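Local coordinates for protein AlyGC (Glaciecola chathamensis, PDB 5GKD) that probably cleaves the polysaccharide alginate by beta-elimination, as an alginate lyase of polysaccharide lyase family 6, at residues A[303-308]-A[335-340]; A[291-296]-A[323-328]; A[241-246]-A[266-271]; A[309-314]-A[342-347]. All blocks are in the same frame, centred on the assembly; numbering follows the deposited sequence.

Contact 1 (A[303-308]-A[335-340]). With CO3 (carbonate ion), chain J.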
loop_
_atom_site.group_PDB
_atom_site.type_symbol
_atom_site.label_atom_id
_atom_site.label_comp_id
_atom_site.label_asym_id
_atom_site.label_seq_id
_atom_site.Cartn_x
_atom_site.Cartn_y
_atom_site.Cartn_z
ATOM N N TYR A 303 17.705 5.959 28.496
ATOM C CA TYR A 303 18.524 7.143 28.677
ATOM C C TYR A 303 19.285 7.099 29.995
ATOM O O TYR A 303 18.694 7.046 31.009
ATOM C CB TYR A 303 17.672 8.417 28.572
ATOM C CG TYR A 303 16.977 8.666 27.252
ATOM C CD1 TYR A 303 17.625 9.327 26.229
ATOM C CD2 TYR A 303 15.694 8.247 27.030
ATOM C CE1 TYR A 303 17.009 9.586 25.069
ATOM C CE2 TYR A 303 15.070 8.491 25.845
ATOM C CZ TYR A 303 15.733 9.143 24.863
ATOM O OH TYR A 303 15.115 9.379 23.702
ATOM N N HIS A 304 20.600 7.106 29.954
ATOM C CA HIS A 304 21.392 7.049 31.159
ATOM C C HIS A 304 21.786 8.433 31.641
ATOM O O HIS A 304 22.160 9.269 30.861
ATOM C CB HIS A 304 22.586 6.136 30.990
ATOM C CG HIS A 304 22.220 4.746 30.623
ATOM N ND1 HIS A 304 21.736 4.415 29.390
ATOM C CD2 HIS A 304 22.266 3.597 31.327
ATOM C CE1 HIS A 304 21.497 3.132 29.347
ATOM N NE2 HIS A 304 21.797 2.612 30.510
ATOM N N GLN A 305 21.678 8.645 32.942
ATOM C CA GLN A 305 21.933 9.937 33.561
ATOM C C GLN A 305 23.297 10.486 33.163
ATOM O O GLN A 305 24.289 9.757 33.119
ATOM C CB GLN A 305 21.847 9.777 35.079
ATOM C CG GLN A 305 22.196 11.021 35.904
ATOM C CD GLN A 305 22.131 10.746 37.395
ATOM O OE1 GLN A 305 22.670 9.748 37.870
ATOM N NE2 GLN A 305 21.460 11.624 38.138
ATOM N N VAL A 306 23.343 11.780 32.858
ATOM C CA VAL A 306 24.623 12.426 32.603
ATOM C C VAL A 306 25.413 12.513 33.902
ATOM O O VAL A 306 24.939 13.051 34.909
ATOM C CB VAL A 306 24.421 13.815 31.982
ATOM C CG1 VAL A 306 25.727 14.565 31.971
ATOM C CG2 VAL A 306 23.918 13.676 30.581
ATOM N N ASP A 307 26.631 11.989 33.877
ATOM C CA ASP A 307 27.469 11.829 35.058
ATOM C C ASP A 307 28.897 12.099 34.624
ATOM O O ASP A 307 29.403 11.415 33.733
ATOM C CB ASP A 307 27.319 10.411 35.621
ATOM C CG ASP A 307 28.061 10.193 36.922
ATOM O OD1 ASP A 307 28.767 11.102 37.398
ATOM O OD2 ASP A 307 27.921 9.077 37.474
ATOM N N ASN A 308 29.529 13.112 35.222
ATOM C CA ASN A 308 30.916 13.453 34.918
ATOM C C ASN A 308 31.098 13.827 33.442
ATOM O O ASN A 308 32.043 13.398 32.779
ATOM C CB ASN A 308 31.853 12.305 35.321
ATOM C CG ASN A 308 33.318 12.693 35.276
ATOM O OD1 ASN A 308 33.669 13.839 35.491
ATOM N ND2 ASN A 308 34.173 11.733 34.984
ATOM N N ALA A 335 18.628 14.080 36.919
ATOM C CA ALA A 335 19.298 15.272 36.417
ATOM C C ALA A 335 20.811 15.074 36.380
ATOM O O ALA A 335 21.344 14.170 37.023
ATOM C CB ALA A 335 18.933 16.476 37.284
ATOM N N PRO A 336 21.525 15.902 35.622
ATOM C CA PRO A 336 22.975 15.698 35.466
ATOM C C PRO A 336 23.744 15.877 36.774
ATOM O O PRO A 336 23.454 16.777 37.568
ATOM C CB PRO A 336 23.372 16.768 34.446
ATOM C CG PRO A 336 22.127 17.138 33.750
ATOM C CD PRO A 336 21.021 16.971 34.746
ATOM N N ILE A 337 24.760 15.029 36.986
ATOM C CA ILE A 337 25.559 15.090 38.206
ATOM C C ILE A 337 27.053 15.086 37.897
ATOM O O ILE A 337 27.495 14.733 36.802
ATOM C CB ILE A 337 25.230 13.941 39.185
ATOM C CG1 ILE A 337 25.294 12.585 38.483
ATOM C CG2 ILE A 337 23.866 14.158 39.800
ATOM C CD1 ILE A 337 25.229 11.378 39.439
ATOM N N ASN A 338 27.827 15.530 38.893
ATOM C CA ASN A 338 29.295 15.509 38.867
ATOM C C ASN A 338 29.893 16.070 37.580
ATOM O O ASN A 338 30.964 15.645 37.157
ATOM C CB ASN A 338 29.827 14.096 39.090
ATOM C CG ASN A 338 29.269 13.466 40.334
ATOM O OD1 ASN A 338 29.241 14.079 41.393
ATOM N ND2 ASN A 338 28.801 12.239 40.208
ATOM N N SER A 339 29.249 17.044 36.961
ATOM C CA SER A 339 29.695 17.525 35.665
ATOM C C SER A 339 30.292 18.924 35.776
ATOM O O SER A 339 30.174 19.600 36.803
ATOM C CB SER A 339 28.528 17.499 34.669
ATOM O OG SER A 339 28.147 16.161 34.447
ATOM N N ASN A 340 30.924 19.363 34.687
ATOM C CA ASN A 340 31.653 20.629 34.661
ATOM C C ASN A 340 31.571 21.268 33.286
ATOM O O ASN A 340 31.831 20.610 32.280
ATOM C CB ASN A 340 33.124 20.424 35.036
ATOM C CG ASN A 340 33.308 20.089 36.509
ATOM O OD1 ASN A 340 33.356 20.985 37.353
ATOM N ND2 ASN A 340 33.380 18.806 36.824
HETATM C C CO3 J . 16.938 9.108 20.595
HETATM O O1 CO3 J . 17.813 9.808 19.930
HETATM O O2 CO3 J . 16.364 9.792 21.538
HETATM O O3 CO3 J . 16.707 7.801 20.312
HETATM O O HOH W 1 33.438 16.749 34.576
HETATM O O HOH W 2 33.292 15.318 38.257
#

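Contact 2 (A[291-296]-A[323-328])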
loop_
_atom_site.group_PDB
_atom_site.type_symbol
_atom_site.label_atom_id
_atom_site.label_comp_id
_atom_site.label_asym_id
_atom_site.label_seq_id
_atom_site.Cartn_x
_atom_site.Cartn_y
_atom_site.Cartn_z
ATOM N N VAL A 291 22.240 18.823 27.225
ATOM C CA VAL A 291 22.612 17.906 28.287
ATOM C C VAL A 291 21.315 17.312 28.821
ATOM O O VAL A 291 20.510 18.012 29.448
ATOM C CB VAL A 291 23.418 18.588 29.398
ATOM C CG1 VAL A 291 23.953 17.545 30.366
ATOM C CG2 VAL A 291 24.574 19.389 28.807
ATOM N N MET A 292 21.105 16.029 28.566
ATOM C CA MET A 292 19.816 15.408 28.827
ATOM C C MET A 292 19.667 14.959 30.277
ATOM O O MET A 292 20.645 14.682 30.978
ATOM C CB MET A 292 19.605 14.205 27.912
ATOM C CG MET A 292 19.035 14.549 26.553
ATOM S SD MET A 292 18.400 13.101 25.676
ATOM C CE MET A 292 16.951 12.702 26.662
ATOM N N ASN A 293 18.416 14.902 30.715
ATOM C CA ASN A 293 18.033 14.082 31.853
ATOM C C ASN A 293 18.001 12.622 31.437
ATOM O O ASN A 293 17.716 12.303 30.286
ATOM C CB ASN A 293 16.651 14.489 32.372
ATOM C CG ASN A 293 16.730 15.320 33.642
ATOM O OD1 ASN A 293 17.696 16.029 33.854
ATOM N ND2 ASN A 293 15.735 15.186 34.509
ATOM N N GLY A 294 18.298 11.735 32.388
ATOM C CA GLY A 294 18.218 10.309 32.187
ATOM C C GLY A 294 17.139 9.666 33.049
ATOM O O GLY A 294 16.407 10.321 33.778
ATOM N N VAL A 295 17.039 8.353 32.924
ATOM C CA VAL A 295 16.084 7.547 33.678
ATOM C C VAL A 295 16.841 6.854 34.808
ATOM O O VAL A 295 17.868 6.217 34.541
ATOM C CB VAL A 295 15.390 6.502 32.784
ATOM C CG1 VAL A 295 14.328 5.731 33.578
ATOM C CG2 VAL A 295 14.794 7.121 31.538
ATOM N N PRO A 296 16.388 6.955 36.062
ATOM C CA PRO A 296 17.006 6.150 37.124
ATOM C C PRO A 296 16.906 4.673 36.786
ATOM O O PRO A 296 15.865 4.202 36.326
ATOM C CB PRO A 296 16.182 6.493 38.370
ATOM C CG PRO A 296 15.358 7.693 38.000
ATOM C CD PRO A 296 15.184 7.660 36.528
ATOM N N GLN A 323 20.352 23.687 26.082
ATOM C CA GLN A 323 19.324 23.146 26.957
ATOM C C GLN A 323 19.927 22.141 27.925
ATOM O O GLN A 323 20.537 21.149 27.509
ATOM C CB GLN A 323 18.187 22.556 26.128
ATOM C CG GLN A 323 17.559 23.625 25.239
ATOM C CD GLN A 323 16.130 23.311 24.783
ATOM O OE1 GLN A 323 15.668 22.178 24.860
ATOM N NE2 GLN A 323 15.430 24.332 24.306
ATOM N N PHE A 324 19.764 22.408 29.218
ATOM C CA PHE A 324 20.259 21.541 30.273
ATOM C C PHE A 324 19.088 20.802 30.897
ATOM O O PHE A 324 17.993 21.355 31.035
ATOM C CB PHE A 324 21.004 22.343 31.347
ATOM C CG PHE A 324 22.192 23.110 30.830
ATOM C CD1 PHE A 324 23.342 22.449 30.428
ATOM C CD2 PHE A 324 22.184 24.484 30.802
ATOM C CE1 PHE A 324 24.450 23.161 29.981
ATOM C CE2 PHE A 324 23.293 25.197 30.363
ATOM C CZ PHE A 324 24.420 24.534 29.953
ATOM N N ALA A 325 19.334 19.551 31.279
ATOM C CA ALA A 325 18.299 18.649 31.778
ATOM C C ALA A 325 17.155 18.477 30.776
ATOM O O ALA A 325 16.010 18.233 31.157
ATOM C CB ALA A 325 17.776 19.118 33.133
ATOM N N ALA A 326 17.458 18.582 29.486
ATOM C CA ALA A 326 16.440 18.420 28.453
ATOM C C ALA A 326 15.822 17.024 28.491
ATOM O O ALA A 326 16.493 16.032 28.765
ATOM C CB ALA A 326 17.046 18.684 27.075
ATOM N N GLY A 327 14.532 16.953 28.213
ATOM C CA GLY A 327 13.808 15.711 28.342
ATOM C C GLY A 327 13.304 15.416 29.736
ATOM O O GLY A 327 12.738 14.337 29.956
ATOM N N SER A 328 13.485 16.330 30.686
ATOM C CA SER A 328 13.060 16.062 32.054
ATOM C C SER A 328 11.559 15.827 32.100
ATOM O O SER A 328 10.777 16.618 31.558
ATOM C CB SER A 328 13.425 17.233 32.964
ATOM O OG SER A 328 12.892 17.042 34.262
#

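Contact 3 (A[241-246]-A[266-271])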
loop_
_atom_site.group_PDB
_atom_site.type_symbol
_atom_site.label_atom_id
_atom_site.label_comp_id
_atom_site.label_asym_id
_atom_site.label_seq_id
_atom_site.Cartn_x
_atom_site.Cartn_y
_atom_site.Cartn_z
ATOM N N HIS A 241 24.337 6.217 23.576
ATOM C CA HIS A 241 24.569 5.200 24.586
ATOM C C HIS A 241 26.070 5.007 24.724
ATOM O O HIS A 241 26.824 5.260 23.785
ATOM C CB HIS A 241 23.949 3.817 24.245
ATOM C CG HIS A 241 22.465 3.815 24.049
ATOM N ND1 HIS A 241 21.578 4.307 24.985
ATOM C CD2 HIS A 241 21.710 3.337 23.031
ATOM C CE1 HIS A 241 20.344 4.143 24.546
ATOM N NE2 HIS A 241 20.397 3.562 23.360
ATOM N N GLY A 242 26.500 4.520 25.876
ATOM C CA GLY A 242 27.930 4.265 25.986
ATOM C C GLY A 242 28.704 5.467 26.488
ATOM O O GLY A 242 28.342 6.618 26.261
ATOM N N ASN A 243 29.834 5.183 27.137
ATOM C CA ASN A 243 30.501 6.104 28.046
ATOM C C ASN A 243 31.939 6.358 27.631
ATOM O O ASN A 243 32.558 5.563 26.929
ATOM C CB ASN A 243 30.502 5.542 29.469
ATOM C CG ASN A 243 29.132 5.134 29.925
ATOM O OD1 ASN A 243 28.213 5.945 29.947
ATOM N ND2 ASN A 243 28.977 3.867 30.275
ATOM N N GLY A 244 32.471 7.483 28.094
ATOM C CA GLY A 244 33.895 7.726 27.974
ATOM C C GLY A 244 34.360 8.149 26.606
ATOM O O GLY A 244 35.486 7.838 26.223
ATOM N N ASN A 245 33.531 8.876 25.870
ATOM C CA ASN A 245 33.815 9.298 24.510
ATOM C C ASN A 245 34.362 10.717 24.483
ATOM O O ASN A 245 34.067 11.534 25.354
ATOM C CB ASN A 245 32.547 9.209 23.670
ATOM C CG ASN A 245 31.970 7.814 23.685
ATOM O OD1 ASN A 245 32.469 6.928 22.991
ATOM N ND2 ASN A 245 30.961 7.594 24.518
ATOM N N ILE A 246 35.143 11.015 23.462
ATOM C CA ILE A 246 35.696 12.346 23.286
ATOM C C ILE A 246 35.146 12.917 21.995
ATOM O O ILE A 246 35.314 12.319 20.928
ATOM C CB ILE A 246 37.231 12.338 23.288
ATOM C CG1 ILE A 246 37.736 11.660 24.561
ATOM C CG2 ILE A 246 37.753 13.766 23.202
ATOM C CD1 ILE A 246 39.239 11.804 24.808
ATOM N N ILE A 266 24.595 12.596 26.727
ATOM C CA ILE A 266 23.882 11.618 27.524
ATOM C C ILE A 266 24.960 10.685 28.023
ATOM O O ILE A 266 25.975 10.662 27.471
ATOM C CB ILE A 266 22.849 10.805 26.718
ATOM C CG1 ILE A 266 21.983 11.702 25.850
ATOM C CG2 ILE A 266 22.029 9.927 27.641
ATOM C CD1 ILE A 266 21.284 11.017 24.730
ATOM N N ASN A 267 24.718 9.928 29.065
ATOM C CA ASN A 267 25.653 8.970 29.624
ATOM C C ASN A 267 26.854 9.529 30.410
ATOM O O ASN A 267 26.876 10.659 30.745
ATOM C CB ASN A 267 26.009 7.876 28.611
ATOM C CG ASN A 267 24.863 7.557 27.658
ATOM O OD1 ASN A 267 23.906 6.976 28.030
ATOM N ND2 ASN A 267 24.950 8.022 26.488
ATOM N N ARG A 268 27.821 8.689 30.701
ATOM C CA ARG A 268 28.944 9.042 31.527
ATOM C C ARG A 268 30.266 9.326 30.921
ATOM O O ARG A 268 30.566 8.886 29.893
ATOM C CB ARG A 268 29.178 7.964 32.575
ATOM C CG ARG A 268 27.953 7.194 32.982
ATOM C CD ARG A 268 28.067 6.573 34.355
ATOM N NE ARG A 268 29.176 5.666 34.464
ATOM C CZ ARG A 268 29.157 4.411 34.058
ATOM N NH1 ARG A 268 28.079 3.895 33.521
ATOM N NH2 ARG A 268 30.212 3.670 34.202
ATOM N N ASP A 269 31.057 10.073 31.661
ATOM C CA ASP A 269 32.409 10.411 31.327
ATOM C C ASP A 269 32.631 10.966 29.934
ATOM O O ASP A 269 33.599 10.691 29.327
ATOM C CB ASP A 269 33.328 9.200 31.565
ATOM C CG ASP A 269 33.184 8.595 32.949
ATOM O OD1 ASP A 269 33.120 9.287 33.939
ATOM O OD2 ASP A 269 33.147 7.391 33.059
ATOM N N GLN A 270 31.715 11.755 29.449
ATOM C CA GLN A 270 31.905 12.327 28.120
ATOM C C GLN A 270 32.782 13.576 28.197
ATOM O O GLN A 270 32.721 14.335 29.168
ATOM C CB GLN A 270 30.557 12.661 27.485
ATOM C CG GLN A 270 29.464 11.581 27.655
ATOM C CD GLN A 270 29.734 10.265 26.904
ATOM O OE1 GLN A 270 30.860 9.968 26.493
ATOM N NE2 GLN A 270 28.681 9.474 26.726
ATOM N N ILE A 271 33.609 13.781 27.173
ATOM C CA ILE A 271 34.409 14.990 27.030
ATOM C C ILE A 271 34.014 15.695 25.733
ATOM O O ILE A 271 34.137 15.124 24.644
ATOM C CB ILE A 271 35.914 14.688 27.055
ATOM C CG1 ILE A 271 36.322 14.122 28.411
ATOM C CG2 ILE A 271 36.702 15.937 26.732
ATOM C CD1 ILE A 271 37.721 13.509 28.422
HETATM O O HOH W 3 21.402 5.906 27.230
HETATM O O HOH W 4 24.670 4.079 28.073
#

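Contact 4 (A[309-314]-A[342-347])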
loop_
_atom_site.group_PDB
_atom_site.type_symbol
_atom_site.label_atom_id
_atom_site.label_comp_id
_atom_site.label_asym_id
_atom_site.label_seq_id
_atom_site.Cartn_x
_atom_site.Cartn_y
_atom_site.Cartn_z
ATOM N N ALA A 309 30.183 14.625 32.912
ATOM C CA ALA A 309 30.443 15.299 31.646
ATOM C C ALA A 309 31.445 16.432 31.844
ATOM O O ALA A 309 31.498 17.066 32.900
ATOM C CB ALA A 309 29.150 15.860 31.053
ATOM N N LEU A 310 32.245 16.686 30.814
ATOM C CA LEU A 310 33.209 17.784 30.808
ATOM C C LEU A 310 33.040 18.559 29.508
ATOM O O LEU A 310 33.283 18.024 28.419
ATOM C CB LEU A 310 34.634 17.254 30.950
ATOM C CG LEU A 310 35.784 18.110 31.495
ATOM C CD1 LEU A 310 36.969 17.975 30.561
ATOM C CD2 LEU A 310 35.454 19.575 31.753
ATOM N N ILE A 311 32.622 19.808 29.616
ATOM C CA ILE A 311 32.261 20.633 28.466
ATOM C C ILE A 311 33.141 21.880 28.531
ATOM O O ILE A 311 32.839 22.812 29.280
ATOM C CB ILE A 311 30.765 20.987 28.474
ATOM C CG1 ILE A 311 29.921 19.711 28.585
ATOM C CG2 ILE A 311 30.391 21.783 27.255
ATOM C CD1 ILE A 311 28.429 19.915 28.656
ATOM N N GLU A 312 34.238 21.916 27.771
ATOM C CA GLU A 312 35.150 23.040 27.917
ATOM C C GLU A 312 35.656 23.533 26.573
ATOM O O GLU A 312 35.741 22.785 25.601
ATOM C CB GLU A 312 36.339 22.701 28.852
ATOM C CG GLU A 312 37.419 21.854 28.236
ATOM C CD GLU A 312 38.293 21.155 29.270
ATOM O OE1 GLU A 312 38.238 21.519 30.476
ATOM O OE2 GLU A 312 39.014 20.219 28.858
ATOM N N ASN A 313 35.968 24.825 26.536
ATOM C CA ASN A 313 36.576 25.482 25.373
ATOM C C ASN A 313 35.778 25.296 24.086
ATOM O O ASN A 313 36.341 25.225 22.998
ATOM C CB ASN A 313 38.015 25.016 25.190
ATOM C CG ASN A 313 38.913 25.550 26.282
ATOM O OD1 ASN A 313 39.227 24.854 27.233
ATOM N ND2 ASN A 313 39.299 26.812 26.158
ATOM N N ASN A 314 34.461 25.257 24.190
ATOM C CA ASN A 314 33.626 25.323 23.009
ATOM C C ASN A 314 33.202 26.761 22.722
ATOM O O ASN A 314 33.034 27.584 23.626
ATOM C CB ASN A 314 32.410 24.414 23.188
ATOM C CG ASN A 314 32.818 23.000 23.509
ATOM O OD1 ASN A 314 33.354 22.289 22.652
ATOM N ND2 ASN A 314 32.637 22.601 24.756
ATOM N N ASN A 342 33.236 24.675 31.560
ATOM C CA ASN A 342 34.240 25.705 31.815
ATOM C C ASN A 342 34.808 26.261 30.517
ATOM O O ASN A 342 34.897 25.557 29.510
ATOM C CB ASN A 342 35.443 25.185 32.614
ATOM C CG ASN A 342 35.061 24.208 33.677
ATOM O OD1 ASN A 342 34.241 24.509 34.539
ATOM N ND2 ASN A 342 35.645 23.017 33.624
ATOM N N ASN A 343 35.249 27.521 30.577
ATOM C CA ASN A 343 36.065 28.148 29.534
ATOM C C ASN A 343 35.390 28.132 28.165
ATOM O O ASN A 343 36.057 28.149 27.134
ATOM C CB ASN A 343 37.448 27.503 29.469
ATOM C CG ASN A 343 38.225 27.696 30.750
ATOM O OD1 ASN A 343 38.218 26.840 31.627
ATOM N ND2 ASN A 343 38.884 28.839 30.874
ATOM N N ASN A 344 34.065 28.119 28.151
ATOM C CA ASN A 344 33.310 28.217 26.918
ATOM C C ASN A 344 33.042 29.680 26.560
ATOM O O ASN A 344 33.147 30.583 27.388
ATOM C CB ASN A 344 32.006 27.426 27.036
ATOM C CG ASN A 344 32.259 25.930 27.282
ATOM O OD1 ASN A 344 32.643 25.205 26.371
ATOM N ND2 ASN A 344 32.085 25.490 28.509
ATOM N N LEU A 345 32.685 29.899 25.305
ATOM C CA LEU A 345 32.423 31.227 24.777
ATOM C C LEU A 345 31.082 31.204 24.069
ATOM O O LEU A 345 30.883 30.429 23.128
ATOM C CB LEU A 345 33.533 31.679 23.826
ATOM C CG LEU A 345 33.272 32.945 23.005
ATOM C CD1 LEU A 345 33.252 34.193 23.858
ATOM C CD2 LEU A 345 34.322 33.096 21.914
ATOM N N ILE A 346 30.175 32.058 24.526
ATOM C CA ILE A 346 28.824 32.167 24.001
ATOM C C ILE A 346 28.635 33.605 23.556
ATOM O O ILE A 346 28.662 34.522 24.383
ATOM C CB ILE A 346 27.766 31.783 25.051
ATOM C CG1 ILE A 346 28.005 30.373 25.592
ATOM C CG2 ILE A 346 26.389 31.914 24.466
ATOM C CD1 ILE A 346 27.083 29.989 26.737
ATOM N N VAL A 347 28.458 33.805 22.262
ATOM C CA VAL A 347 28.182 35.109 21.690
ATOM C C VAL A 347 26.879 34.982 20.924
ATOM O O VAL A 347 26.785 34.191 19.977
ATOM C CB VAL A 347 29.313 35.597 20.773
ATOM C CG1 VAL A 347 28.960 36.975 20.219
ATOM C CG2 VAL A 347 30.627 35.627 21.518
#

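Contact 1 (A[303-308]-A[335-340])
Gln305 holds CG anti to its backbone N (chi1 175°), and the chain stays extended beyond CG. NE2 donates to Ala335 O at 2.8 Å, in the plane of that carbonyl. OE1 of the same amide meets Ile337 CD1 at 3.4 Å, the two side chains crossing at about a right angle. Ile337 CG1 lies between its own backbone N and carbonyl carbon (chi1 52°), against Val306 O and the Gln305 amide carbon. Asp307 and Asn338 lie side by side. Asn338 ND2 gives Asp307 OD1 a straight bond of 3.0 Å, arriving from above the carboxylate plane. A single backbone bridge pairs Asp307 with Ile337: Ile337 N to Val306 O is 2.9 Å, and Asn308 N to Ile337 O is 3.0 Å. Ser339 OG also donates to Ile337 O, from the face opposite Asn308 N. Two waters link Asn308 OD1 to Asn340 ND2 and to Asn338 O, while Asn308 ND2 bonds Asp269. Away from 335-340, Tyr303 OH donates to O2 of a carbonate ion, probably from the crystallisation liquor, at 2.5 Å; Arg240 and Arg264 bond the same ion. The contact is thus mainly polar, with a neutral amide meeting the Asp307 carboxylate and two donors satisfying Ile337 O.

Contact 2 (A[291-296]-A[323-328])
The backbones of Val291 and Phe324 pair in parallel at a corner of the parallel beta-helix, the fold of the pectate lyase-like clan. Here two successive coils meet in parallel register, and a beta bulge interrupts them. Val291 is bridged to Phe324, but Met292 is bridged to Ala326, so Ala325 is the extra residue. Its positive phi of 57° belongs to the bend of the chain there. Val291 N donates to Gln323 O at 2.9 Å. Past the bulge, Ala326 N reaches Val291 O at 3.1 Å and Asn293 N reaches Ala326 O at 3.0 Å. On one face, Val291 CG2 meets CD1 at the edge of the Phe324 ring at 3.7 Å, close to the ring plane. On the other face, Met292 packs CB and CG against Ala326 O. Its chain bends at the end (chi3 70°), which brings CE to 4.0 Å from Ala326 O as well. A type II turn runs from Ala325 to Ser328, and Gly327 takes its positive-phi position. Asn293 OD1 touches Ala325 CB at 3.2 Å, while its ND2 bonds Arg332 O and Asp359. Ser328 OG also bonds Asp359. Strand 289-292 lies between strands 263-265 and 322-326: Met292 bonds Val265 by backbone on one side. On the far side of strand 322-326, the Phe324 backbone bonds Thr356 of strand 355-357, and its ring meets Phe366 of strand 364-372 edge-to-face.

Contact 3 (A[241-246]-A[266-271])
Asn243 lays its amide over one face of the Arg268 guanidinium, with Asn243 CG 3.9 Å above the plane and offset toward the rim. The two planes are 45° apart, so this is a tilted cover and not a flat stack. The His241 ring has a water at its edge, in plane, 2.8 Å from ND1, and that water also lies beside Asn267 OD1. A second water joins Gly242 N to Asn267 OD1, while Asn267 ND2 bonds Arg240 O. The Asn245 and Gln270 amides run side by side, their planes 29° apart. Gln270 OE1 takes two bonds: Asn245 N comes nearly in line with the C=O at 3.0 Å, and Asn245 ND2 sits on a lone pair at 3.1 Å. Gln270 bends at chi2 (-67°), folding CD back toward Gly242. Its NE2 donates to Gly242 O at 2.9 Å and to Ile266 O at 3.0 Å. These four bonds fix the rotation of the buried amide. Asn243 OD1 accepts from Arg268 N at 2.9 Å. Gly244 N bonds Arg268 O, and Ile271 N bonds Asn245 O at 2.9 Å. The contact joins two successive coils of the parallel beta-helix, just where strands 246-253 and 271-278 begin. Asn245 OD1 continues to Asn223 N beside strand 224-231, and on the other side Asp269 bonds Asn308 ahead of strand 310-317.

Contact 4 (A[309-314]-A[342-347])
Asn344, Asn342 and Asn314 have the most surface buried by this contact. Asn344 works through both ends of its amide. ND2 donates to Ile311 O at 2.9 Å in a straight bond, from well above that carbonyl plane. OD1 accepts twice, from Asn314 N at 2.8 Å and from Asn314 ND2 at 3.1 Å. The two side chains place CG alike, anti to the carbonyl carbon (chi1 -61° and -55°), and their amides lie side by side, nearly parallel. Such rows of hydrogen-bonded asparagines at a turn are a familiar feature of parallel beta-helices. Asn342 takes part through its backbone. Its N reaches Ile311 O at 3.0 Å, from the face opposite Asn344 ND2, and its O accepts from Asn313 N at 3.2 Å. Asn313 and Asn343 both have positive phi, so the two coils turn the corner together before Leu345 N bonds Asn314 O at 2.9 Å. The contact joins strands 310-317 and 339-347. The same asparagine link continues on both sides: Asn314 OD1 bonds Asn275 N in strand 271-278, and Asn369 OD1 in strand 364-372 bonds Asn344 N.

From the N terminus, contact 3 closes first, over residues 241-271, and stands in series with the rest. The chain then opens contact 2 at 291, contact 1 at 303 and contact 4 at 309, and they close in the same order by 328, 340 and 347. These three therefore cross, each joining one coil of the beta-helix to the next. Contact 2 pairs strands 289-292 and 322-326. Contact 1 joins the loop before strand 310-317 to the start of strand 339-347; contact 4 pairs those strands further on. Backbone bonds from Asp269 to Asp307 and from Gln270 to Leu310 tie contact 3 to contacts 1 and 4.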